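N-acetylneuraminic acid outer membrane channel protein NanC (Escherichia coli, PDB 2WJR) forms a monomeric outer-membrane channel, open at low membrane potential and weakly anion-selective, through which the bacterium takes up the sialic acid N-acetylneuraminic acid. Local coordinates at residues A[53-58]-A[75-80]; A[68-73]-A[89-94]; A[82-87]-A[108-113]. The protein carries 1 engineered substitution. All coordinates share one frame; numbering follows the deposited sequence. Where two conformers were deposited one is given.

Contact 1 (A[53-58]-A[75-80])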
loop_
_atom_site.group_PDB
_atom_site.type_symbol
_atom_site.label_atom_id
_atom_site.label_comp_id
_atom_site.label_asym_id
_atom_site.label_seq_id
_atom_site.Cartn_x
_atom_site.Cartn_y
_atom_site.Cartn_z
ATOM N N ASP A 53 -9.439 7.808 -4.861
ATOM C CA ASP A 53 -9.926 6.505 -4.428
ATOM C C ASP A 53 -10.298 6.506 -2.951
ATOM O O ASP A 53 -9.848 7.361 -2.177
ATOM C CB ASP A 53 -8.910 5.389 -4.733
ATOM C CG ASP A 53 -7.656 5.465 -3.883
ATOM O OD1 ASP A 53 -6.563 5.656 -4.456
ATOM O OD2 ASP A 53 -7.745 5.309 -2.640
ATOM N N VAL A 54 -11.161 5.551 -2.605
ATOM C CA VAL A 54 -11.437 5.206 -1.219
ATOM C C VAL A 54 -11.168 3.733 -1.083
ATOM O O VAL A 54 -11.544 2.931 -1.956
ATOM C CB VAL A 54 -12.852 5.568 -0.798
ATOM C CG1 VAL A 54 -13.165 5.052 0.629
ATOM C CG2 VAL A 54 -12.995 7.083 -0.871
ATOM N N GLN A 55 -10.466 3.381 -0.013
ATOM C CA GLN A 55 -10.122 1.993 0.229
ATOM C C GLN A 55 -10.519 1.579 1.640
ATOM O O GLN A 55 -10.280 2.320 2.616
ATOM C CB GLN A 55 -8.637 1.768 0.011
ATOM C CG GLN A 55 -8.149 2.235 -1.363
ATOM C CD GLN A 55 -6.668 1.973 -1.577
ATOM O OE1 GLN A 55 -6.172 0.897 -1.237
ATOM N NE2 GLN A 55 -5.959 2.936 -2.191
ATOM N N VAL A 56 -11.130 0.404 1.710
ATOM C CA VAL A 56 -11.515 -0.222 2.962
ATOM C C VAL A 56 -10.808 -1.570 3.093
ATOM O O VAL A 56 -10.965 -2.448 2.214
ATOM C CB VAL A 56 -13.030 -0.470 2.999
ATOM C CG1 VAL A 56 -13.423 -1.235 4.268
ATOM C CG2 VAL A 56 -13.788 0.863 2.890
ATOM N N GLU A 57 -10.064 -1.741 4.191
ATOM C CA GLU A 57 -9.327 -2.965 4.449
ATOM C C GLU A 57 -9.818 -3.602 5.742
ATOM O O GLU A 57 -10.052 -2.887 6.728
ATOM C CB GLU A 57 -7.839 -2.673 4.543
ATOM C CG GLU A 57 -6.987 -3.908 4.601
ATOM C CD GLU A 57 -5.531 -3.639 4.380
ATOM O OE1 GLU A 57 -5.166 -2.475 4.061
ATOM O OE2 GLU A 57 -4.738 -4.598 4.521
ATOM N N VAL A 58 -10.007 -4.922 5.704
ATOM C CA VAL A 58 -10.391 -5.697 6.885
ATOM C C VAL A 58 -9.625 -7.015 6.915
ATOM O O VAL A 58 -9.508 -7.712 5.903
ATOM C CB VAL A 58 -11.910 -5.978 6.941
ATOM C CG1 VAL A 58 -12.692 -4.668 7.002
ATOM C CG2 VAL A 58 -12.363 -6.850 5.762
ATOM N N LEU A 75 -8.832 -6.163 0.865
ATOM C CA LEU A 75 -8.790 -4.748 0.565
ATOM C C LEU A 75 -9.788 -4.492 -0.546
ATOM O O LEU A 75 -9.691 -5.078 -1.642
ATOM C CB LEU A 75 -7.386 -4.327 0.115
ATOM C CG LEU A 75 -7.252 -2.883 -0.365
ATOM C CD1 LEU A 75 -7.449 -1.937 0.797
ATOM C CD2 LEU A 75 -5.916 -2.657 -1.013
ATOM N N THR A 76 -10.736 -3.612 -0.268
ATOM C CA THR A 76 -11.720 -3.220 -1.270
ATOM C C THR A 76 -11.404 -1.802 -1.683
ATOM O O THR A 76 -11.265 -0.917 -0.847
ATOM C CB THR A 76 -13.139 -3.304 -0.735
ATOM O OG1 THR A 76 -13.401 -4.627 -0.245
ATOM C CG2 THR A 76 -14.134 -2.942 -1.835
ATOM N N HIS A 77 -11.309 -1.582 -2.990
ATOM C CA HIS A 77 -10.838 -0.327 -3.538
ATOM C C HIS A 77 -11.971 0.268 -4.414
ATOM O O HIS A 77 -12.467 -0.400 -5.312
ATOM C CB HIS A 77 -9.554 -0.604 -4.336
ATOM C CG HIS A 77 -8.999 0.568 -5.079
ATOM N ND1 HIS A 77 -9.575 1.065 -6.227
ATOM C CD2 HIS A 77 -7.866 1.290 -4.888
ATOM C CE1 HIS A 77 -8.860 2.087 -6.669
ATOM N NE2 HIS A 77 -7.815 2.240 -5.880
ATOM N N PHE A 78 -12.386 1.493 -4.098
ATOM C CA PHE A 78 -13.474 2.185 -4.813
ATOM C C PHE A 78 -12.873 3.325 -5.586
ATOM O O PHE A 78 -12.141 4.119 -5.020
ATOM C CB PHE A 78 -14.542 2.748 -3.837
ATOM C CG PHE A 78 -15.158 1.705 -2.953
ATOM C CD1 PHE A 78 -16.114 0.831 -3.445
ATOM C CD2 PHE A 78 -14.750 1.572 -1.627
ATOM C CE1 PHE A 78 -16.667 -0.159 -2.626
ATOM C CE2 PHE A 78 -15.295 0.597 -0.812
ATOM C CZ PHE A 78 -16.256 -0.271 -1.315
ATOM N N SER A 79 -13.174 3.391 -6.884
ATOM C CA SER A 79 -12.763 4.515 -7.729
ATOM C C SER A 79 -13.906 4.864 -8.691
ATOM O O SER A 79 -14.943 4.222 -8.674
ATOM C CB SER A 79 -11.506 4.172 -8.528
ATOM O OG SER A 79 -11.763 3.142 -9.482
ATOM N N SER A 80 -13.696 5.868 -9.534
ATOM C CA SER A 80 -14.697 6.258 -10.550
ATOM C C SER A 80 -14.913 5.156 -11.600
ATOM O O SER A 80 -15.991 5.064 -12.179
ATOM C CB SER A 80 -14.284 7.557 -11.225
ATOM O OG SER A 80 -13.123 7.349 -12.010
HETATM O O HOH W 1 -12.564 -4.902 2.359
#
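Gln55 and His77 face each other as a non-hydrogen-bonded pair on two antiparallel strands of the NanC β-barrel, a hairpin in the wall of this porin of the KdgM family. With Glu57 and Leu75 they make the more polar face, probably the one lining the pore; Val54, Val56, Thr76 and Phe78 take the other.

His77 holds CG anti to its backbone N (chi1 175°), and the imidazole leans toward strand 53-58. Its CD2 lies 3.6 Å from Gln55 CD, with ring and amide planes 50° apart. Asp53 reaches across to the same ring, its CB 3.5 Å from His77 NE2, the two side chains crossing at about a right angle. Both are packing contacts against carbon.

The Gln55 chain runs extended beyond CG, and its amide is tied down by NE2, which donates to Asp53 OD2 at 3.0 Å. That bond is fairly straight (163°) and lies in the amide plane, yet it reaches the carboxylate from above its plane. It helps fix the rotation of the amide and sets Gln55 OE1 against Leu75, 3.6 Å from Leu75 CD2. Asp53 OD2 has a second donor, Asn36 ND2, so the carboxylate ties strand 53-63 to strand 29-40. Further along, Leu75 CD1 packs on Glu57 CB at 3.8 Å.

On the other face Phe78 has CG beside its own backbone N, and Val56 CG2 meets the edge of the ring, 4.0 Å from Phe78 CE2. Four backbone hydrogen bonds, two between Val54 and Phe78 and two between Val56 and Thr76, hold the register. Val56 O, besides accepting Thr76 N, accepts a hydrogen bond from a water at 2.9 Å, and the same water is hydrogen-bonded to Thr76 OG1 at 2.7 Å.

Contact 2 (A[68-73]-A[89-94])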
loop_
_atom_site.group_PDB
_atom_site.type_symbol
_atom_site.label_atom_id
_atom_site.label_comp_id
_atom_site.label_asym_id
_atom_site.label_seq_id
_atom_site.Cartn_x
_atom_site.Cartn_y
_atom_site.Cartn_z
ATOM N N TRP A 68 3.971 -15.301 15.960
ATOM C CA TRP A 68 3.422 -15.555 14.608
ATOM C C TRP A 68 1.931 -15.273 14.511
ATOM O O TRP A 68 1.141 -15.754 15.341
ATOM C CB TRP A 68 3.679 -17.008 14.192
ATOM C CG TRP A 68 5.097 -17.268 13.892
ATOM C CD1 TRP A 68 6.069 -17.702 14.770
ATOM C CD2 TRP A 68 5.737 -17.117 12.625
ATOM N NE1 TRP A 68 7.274 -17.823 14.112
ATOM C CE2 TRP A 68 7.097 -17.478 12.796
ATOM C CE3 TRP A 68 5.295 -16.710 11.360
ATOM C CZ2 TRP A 68 8.017 -17.419 11.754
ATOM C CZ3 TRP A 68 6.196 -16.683 10.328
ATOM C CH2 TRP A 68 7.549 -17.026 10.528
ATOM N N THR A 69 1.539 -14.510 13.480
ATOM C CA THR A 69 0.133 -14.198 13.198
ATOM C C THR A 69 -0.160 -14.401 11.697
ATOM O O THR A 69 0.649 -14.027 10.855
ATOM C CB THR A 69 -0.190 -12.730 13.565
ATOM O OG1 THR A 69 0.135 -12.488 14.942
ATOM C CG2 THR A 69 -1.714 -12.395 13.375
ATOM N N VAL A 70 -1.304 -14.994 11.390
ATOM C CA VAL A 70 -1.792 -15.131 10.015
ATOM C C VAL A 70 -3.044 -14.270 9.932
ATOM O O VAL A 70 -3.969 -14.413 10.776
ATOM C CB VAL A 70 -2.137 -16.607 9.646
ATOM C CG1 VAL A 70 -2.716 -16.729 8.202
ATOM C CG2 VAL A 70 -0.901 -17.477 9.763
ATOM N N ARG A 71 -3.086 -13.397 8.922
ATOM C CA ARG A 71 -4.218 -12.493 8.702
ATOM C C ARG A 71 -4.878 -12.692 7.328
ATOM O O ARG A 71 -4.446 -12.086 6.331
ATOM C CB ARG A 71 -3.775 -11.039 8.818
ATOM C CG ARG A 71 -3.418 -10.594 10.216
ATOM C CD ARG A 71 -2.793 -9.208 10.198
ATOM N NE ARG A 71 -2.330 -8.785 11.512
ATOM C CZ ARG A 71 -3.050 -8.125 12.419
ATOM N NH1 ARG A 71 -2.473 -7.781 13.568
ATOM N NH2 ARG A 71 -4.327 -7.793 12.200
ATOM N N PRO A 72 -5.946 -13.502 7.277
ATOM C CA PRO A 72 -6.824 -13.475 6.115
ATOM C C PRO A 72 -7.533 -12.144 6.093
ATOM O O PRO A 72 -7.891 -11.608 7.144
ATOM C CB PRO A 72 -7.786 -14.632 6.371
ATOM C CG PRO A 72 -7.770 -14.813 7.828
ATOM C CD PRO A 72 -6.388 -14.505 8.257
ATOM N N GLY A 73 -7.664 -11.565 4.907
ATOM C CA GLY A 73 -8.183 -10.224 4.808
ATOM C C GLY A 73 -8.670 -9.901 3.417
ATOM O O GLY A 73 -8.591 -10.731 2.503
ATOM N N VAL A 89 -3.860 -13.028 2.082
ATOM C CA VAL A 89 -3.364 -13.582 3.337
ATOM C C VAL A 89 -2.029 -12.960 3.665
ATOM O O VAL A 89 -1.109 -12.943 2.825
ATOM C CB VAL A 89 -3.239 -15.111 3.314
ATOM C CG1 VAL A 89 -2.702 -15.626 4.697
ATOM C CG2 VAL A 89 -4.578 -15.741 2.984
ATOM N N LYS A 90 -1.905 -12.467 4.899
ATOM C CA LYS A 90 -0.670 -11.890 5.383
ATOM C C LYS A 90 -0.113 -12.769 6.502
ATOM O O LYS A 90 -0.848 -13.159 7.409
ATOM C CB LYS A 90 -0.861 -10.462 5.893
ATOM C CG LYS A 90 0.457 -9.783 6.309
ATOM C CD LYS A 90 0.274 -8.333 6.710
ATOM C CE LYS A 90 1.587 -7.744 7.146
ATOM N NZ LYS A 90 1.463 -6.276 7.384
ATOM N N LEU A 91 1.171 -13.069 6.427
ATOM C CA LEU A 91 1.873 -13.763 7.503
ATOM C C LEU A 91 2.829 -12.793 8.166
ATOM O O LEU A 91 3.611 -12.148 7.491
ATOM C CB LEU A 91 2.618 -14.958 6.920
ATOM C CG LEU A 91 3.464 -15.797 7.862
ATOM C CD1 LEU A 91 2.546 -16.568 8.839
ATOM C CD2 LEU A 91 4.295 -16.737 6.980
ATOM N N SER A 92 2.793 -12.731 9.501
ATOM C CA SER A 92 3.565 -11.796 10.267
ATOM C C SER A 92 4.381 -12.525 11.343
ATOM O O SER A 92 3.875 -13.430 11.999
ATOM C CB SER A 92 2.592 -10.832 10.922
ATOM O OG SER A 92 3.257 -9.920 11.733
ATOM N N TRP A 93 5.649 -12.152 11.474
ATOM C CA TRP A 93 6.523 -12.725 12.486
ATOM C C TRP A 93 7.240 -11.638 13.286
ATOM O O TRP A 93 8.049 -10.913 12.744
ATOM C CB TRP A 93 7.529 -13.637 11.806
ATOM C CG TRP A 93 8.506 -14.271 12.723
ATOM C CD1 TRP A 93 8.270 -14.740 13.996
ATOM C CD2 TRP A 93 9.869 -14.575 12.430
ATOM N NE1 TRP A 93 9.421 -15.297 14.510
ATOM C CE2 TRP A 93 10.413 -15.203 13.573
ATOM C CE3 TRP A 93 10.693 -14.364 11.315
ATOM C CZ2 TRP A 93 11.740 -15.620 13.632
ATOM C CZ3 TRP A 93 12.006 -14.785 11.377
ATOM C CH2 TRP A 93 12.513 -15.412 12.526
ATOM N N ASP A 94 6.938 -11.526 14.581
ATOM C CA ASP A 94 7.744 -10.688 15.467
ATOM C C ASP A 94 8.983 -11.454 15.883
ATOM O O ASP A 94 8.987 -12.125 16.921
ATOM C CB ASP A 94 6.957 -10.261 16.718
ATOM C CG ASP A 94 5.824 -9.305 16.399
ATOM O OD1 ASP A 94 6.001 -8.382 15.574
ATOM O OD2 ASP A 94 4.747 -9.478 16.981
HETATM O O HOH W 2 3.148 -11.536 14.503
HETATM O O HOH W 3 0.337 -8.896 12.658
#
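Trp68 and Trp93 lie face on face in an offset stack, planes 9° apart, with the six-membered ring of Trp68 and the five-membered ring of Trp93 centred 4.0 Å from each other. Trp93 CD1 sits over the Trp68 face, 3.2 Å from Trp68 CE2, while Trp93 CB makes a CH-pi contact at 3.5 Å from the centroid of the Trp68 six-membered ring. Leu91 CG lies in plane at the Trp68 edge, and Leu91 CD1 is 3.7 Å from Trp68 CE3. Different first torsions bring the indoles together: Trp68 keeps CG beside its backbone N (chi1 -72°), Trp93 sets its CG anti to the backbone N (179°).

Leu91 CD1 also touches Val70 CG2, and Val70 CG1 meets Val89 CG1 at 3.7 Å, completing an apolar face. The opposite face is polar. One water is hydrogen-bonded to both Thr69 OG1 and Ser92 OG; another accepts from Arg71 NE at 2.9 Å, while Arg71 NH2 donates to Asn59.

A bound n-octane about 5 Å from the Trp68 side chain, nearest atoms, suits a lipid-facing tryptophan pair at the periplasmic end of the barrel. Strand 53-63 flanks the hairpin beside 68-73, and strand 99-110 beside 89-94.

Contact 3 (A[82-87]-A[108-113]). With EPE (4-(2-hydroxyethyl)-1-piperazine ethanesulfonic acid), chain B; PO4 (phosphate ion), chain D.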
loop_
_atom_site.group_PDB
_atom_site.type_symbol
_atom_site.label_atom_id
_atom_site.label_comp_id
_atom_site.label_asym_id
_atom_site.label_seq_id
_atom_site.Cartn_x
_atom_site.Cartn_y
_atom_site.Cartn_z
ATOM N N GLY A 82 -15.007 2.025 -10.718
ATOM C CA GLY A 82 -15.796 1.011 -10.000
ATOM C C GLY A 82 -15.074 0.370 -8.805
ATOM O O GLY A 82 -14.213 0.991 -8.176
ATOM N N THR A 83 -15.423 -0.879 -8.511
ATOM C CA THR A 83 -14.944 -1.544 -7.293
ATOM C C THR A 83 -13.961 -2.657 -7.633
ATOM O O THR A 83 -14.142 -3.401 -8.593
ATOM C CB THR A 83 -16.110 -2.115 -6.460
ATOM O OG1 THR A 83 -17.033 -1.062 -6.136
ATOM C CG2 THR A 83 -15.590 -2.772 -5.166
ATOM N N ARG A 84 -12.900 -2.741 -6.841
ATOM C CA ARG A 84 -11.877 -3.759 -7.007
ATOM C C ARG A 84 -11.727 -4.489 -5.673
ATOM O O ARG A 84 -11.541 -3.851 -4.656
ATOM C CB ARG A 84 -10.568 -3.102 -7.390
ATOM C CG ARG A 84 -9.415 -4.048 -7.626
ATOM C CD ARG A 84 -8.127 -3.240 -7.645
ATOM N NE ARG A 84 -7.635 -3.014 -6.278
ATOM C CZ ARG A 84 -6.705 -2.125 -5.926
ATOM N NH1 ARG A 84 -6.318 -2.046 -4.655
ATOM N NH2 ARG A 84 -6.155 -1.308 -6.815
ATOM N N TYR A 85 -11.794 -5.814 -5.712
ATOM C CA TYR A 85 -11.778 -6.637 -4.496
ATOM C C TYR A 85 -10.444 -7.364 -4.394
ATOM O O TYR A 85 -10.028 -8.027 -5.361
ATOM C CB TYR A 85 -12.902 -7.652 -4.558
ATOM C CG TYR A 85 -14.288 -7.050 -4.552
ATOM C CD1 TYR A 85 -14.828 -6.496 -3.377
ATOM C CD2 TYR A 85 -15.062 -7.019 -5.710
ATOM C CE1 TYR A 85 -16.090 -5.959 -3.357
ATOM C CE2 TYR A 85 -16.346 -6.462 -5.699
ATOM C CZ TYR A 85 -16.849 -5.944 -4.515
ATOM O OH TYR A 85 -18.109 -5.390 -4.491
ATOM N N GLY A 86 -9.791 -7.246 -3.230
ATOM C CA GLY A 86 -8.457 -7.797 -3.026
ATOM C C GLY A 86 -8.328 -8.722 -1.835
ATOM O O GLY A 86 -7.784 -8.310 -0.807
ATOM N N PRO A 87 -8.872 -9.945 -1.945
ATOM C CA PRO A 87 -8.697 -10.904 -0.874
ATOM C C PRO A 87 -7.209 -11.215 -0.724
ATOM O O PRO A 87 -6.455 -11.187 -1.716
ATOM C CB PRO A 87 -9.502 -12.104 -1.339
ATOM C CG PRO A 87 -9.567 -11.976 -2.833
ATOM C CD PRO A 87 -9.658 -10.515 -3.054
ATOM N N ASP A 108 -6.076 -8.956 -6.661
ATOM C CA ASP A 108 -6.909 -7.812 -6.947
ATOM C C ASP A 108 -7.758 -8.115 -8.183
ATOM O O ASP A 108 -7.235 -8.267 -9.311
ATOM C CB ASP A 108 -6.046 -6.586 -7.186
ATOM C CG ASP A 108 -5.547 -5.957 -5.889
ATOM O OD1 ASP A 108 -6.109 -6.245 -4.804
ATOM O OD2 ASP A 108 -4.592 -5.172 -5.960
ATOM N N TRP A 109 -9.051 -8.238 -7.942
ATOM C CA TRP A 109 -10.017 -8.641 -8.956
ATOM C C TRP A 109 -10.922 -7.440 -9.209
ATOM O O TRP A 109 -11.521 -6.908 -8.272
ATOM C CB TRP A 109 -10.808 -9.850 -8.469
ATOM C CG TRP A 109 -11.805 -10.361 -9.471
ATOM C CD1 TRP A 109 -11.579 -11.263 -10.466
ATOM C CD2 TRP A 109 -13.192 -9.988 -9.571
ATOM N NE1 TRP A 109 -12.735 -11.484 -11.171
ATOM C CE2 TRP A 109 -13.740 -10.717 -10.647
ATOM C CE3 TRP A 109 -14.022 -9.125 -8.846
ATOM C CZ2 TRP A 109 -15.080 -10.608 -11.021
ATOM C CZ3 TRP A 109 -15.361 -9.007 -9.225
ATOM C CH2 TRP A 109 -15.874 -9.748 -10.309
ATOM N N LYS A 110 -11.000 -6.989 -10.458
ATOM C CA LYS A 110 -11.843 -5.837 -10.797
ATOM C C LYS A 110 -13.258 -6.273 -11.139
ATOM O O LYS A 110 -13.464 -7.168 -11.960
ATOM C CB LYS A 110 -11.257 -5.045 -11.961
ATOM C CG LYS A 110 -10.128 -4.151 -11.575
ATOM C CD LYS A 110 -9.496 -3.496 -12.778
ATOM C CE LYS A 110 -8.354 -2.590 -12.396
ATOM N NZ LYS A 110 -7.732 -1.900 -13.565
ATOM N N ALA A 111 -14.228 -5.627 -10.503
ATOM C CA ALA A 111 -15.642 -5.921 -10.708
ATOM C C ALA A 111 -16.168 -5.232 -11.973
ATOM O O ALA A 111 -17.364 -5.247 -12.235
ATOM C CB ALA A 111 -16.458 -5.475 -9.495
ATOM N N TYR A 112 -15.276 -4.642 -12.747
ATOM C CA TYR A 112 -15.636 -3.952 -13.975
ATOM C C TYR A 112 -14.647 -4.335 -15.064
ATOM O O TYR A 112 -13.475 -4.623 -14.784
ATOM C CB TYR A 112 -15.633 -2.445 -13.768
ATOM C CG TYR A 112 -14.349 -1.886 -13.190
ATOM C CD1 TYR A 112 -14.084 -1.944 -11.821
ATOM C CD2 TYR A 112 -13.404 -1.284 -14.013
ATOM C CE1 TYR A 112 -12.900 -1.411 -11.294
ATOM C CE2 TYR A 112 -12.229 -0.766 -13.503
ATOM C CZ TYR A 112 -11.985 -0.824 -12.150
ATOM O OH TYR A 112 -10.816 -0.297 -11.682
ATOM N N ARG A 113 -15.133 -4.345 -16.296
ATOM C CA ARG A 113 -14.334 -4.757 -17.451
ATOM C C ARG A 113 -13.752 -3.556 -18.188
ATOM O O ARG A 113 -14.323 -2.471 -18.196
ATOM C CB ARG A 113 -15.160 -5.647 -18.370
ATOM C CG ARG A 113 -15.618 -6.904 -17.676
ATOM C CD ARG A 113 -16.626 -7.690 -18.470
ATOM N NE ARG A 113 -16.027 -8.399 -19.598
ATOM C CZ ARG A 113 -16.437 -8.323 -20.866
ATOM N NH1 ARG A 113 -17.460 -7.549 -21.221
ATOM N NH2 ARG A 113 -15.818 -9.036 -21.798
HETATM N N1 EPE B . -2.609 0.892 -10.175
HETATM C C2 EPE B . -1.499 -0.063 -9.958
HETATM C C3 EPE B . -0.158 0.587 -10.299
HETATM N N4 EPE B . 0.053 1.788 -9.503
HETATM C C5 EPE B . -1.013 2.739 -9.767
HETATM C C6 EPE B . -2.384 2.162 -9.450
HETATM C C7 EPE B . 1.373 2.326 -9.773
HETATM C C8 EPE B . 1.732 3.529 -8.911
HETATM O O8 EPE B . 1.379 4.696 -9.625
HETATM C C9 EPE B . -3.847 0.267 -9.704
HETATM C C10 EPE B . -5.053 1.167 -9.951
HETATM S S EPE B . -6.550 0.217 -10.278
HETATM O O1S EPE B . -7.681 1.086 -9.977
HETATM O O2S EPE B . -6.639 -1.018 -9.525
HETATM O O3S EPE B . -6.576 -0.106 -11.713
HETATM P P PO4 D . -13.578 -11.607 -18.117
HETATM O O1 PO4 D . -14.310 -12.801 -18.683
HETATM O O2 PO4 D . -13.815 -11.606 -16.622
HETATM O O3 PO4 D . -12.089 -11.731 -18.401
HETATM O O4 PO4 D . -14.118 -10.346 -18.762
HETATM O O HOH W 4 -7.934 -4.479 -3.963
#
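Arg84 leaves its strand with CG anti to the backbone N (chi1 -179°) and bends at chi3 (84°), so that the guanidinium comes over the carboxylate of Asp108, whose CG stands beside its own backbone N. The two flat groups stack with planes 19° apart. Arg84 NE to Asp108 OD2 is a long salt bridge of 3.7 Å, charge against charge, with no N-H directed at the oxygen. A water closes the link, accepting from Arg84 NE at 2.8 Å and donating to Asp108 OD1 at 2.7 Å. Asp108 OD1 also pairs with Arg106, and a CB on Gly86 would clash with it.

Arg84 and Lys110 share one face of a barrel hairpin near its extracellular end, where the sulfonate of an EPE molecule, probably from the crystallisation liquor, is bound: Arg84 NH2 donates to EPE O2S at 2.8 Å and Lys110 NZ to EPE O3S. An alanine in place of Arg84 would probably leave the sulfonate without one of its donors and the Asp108 carboxylate without the positive charge stacked on it.

On the other face Tyr85 CD2 meets the edge of the Trp109 indole, 3.9 Å from Trp109 CE3. In the loop after the strand, the Tyr112 ring lies between Gly82 N over one face and Lys110 CB over the other.

In the fold
Four consecutive strands of the barrel wall carry all three contacts. Contact 1 shares strand 68-79 with contact 2, and contact 2 shares strand 82-94 with contact 3. Contacts 1 and 3, centres about 9 Å apart, also touch directly: His77 N probably donates to Arg84 O, and Thr83 packs on Thr76 and Phe78. Contact 1 is partly buried and nearer the centre of the chain; contacts 2 and 3 are surface contacts. At the periplasmic end contact 2 has stacked indoles and aliphatic groups on one face, Arg71, Lys90 and hydroxyls on the other. Amide and imidazole packing marks contact 1, and contact 3 gathers charges around a bound anion, which may fit the channel's weak anion selectivity.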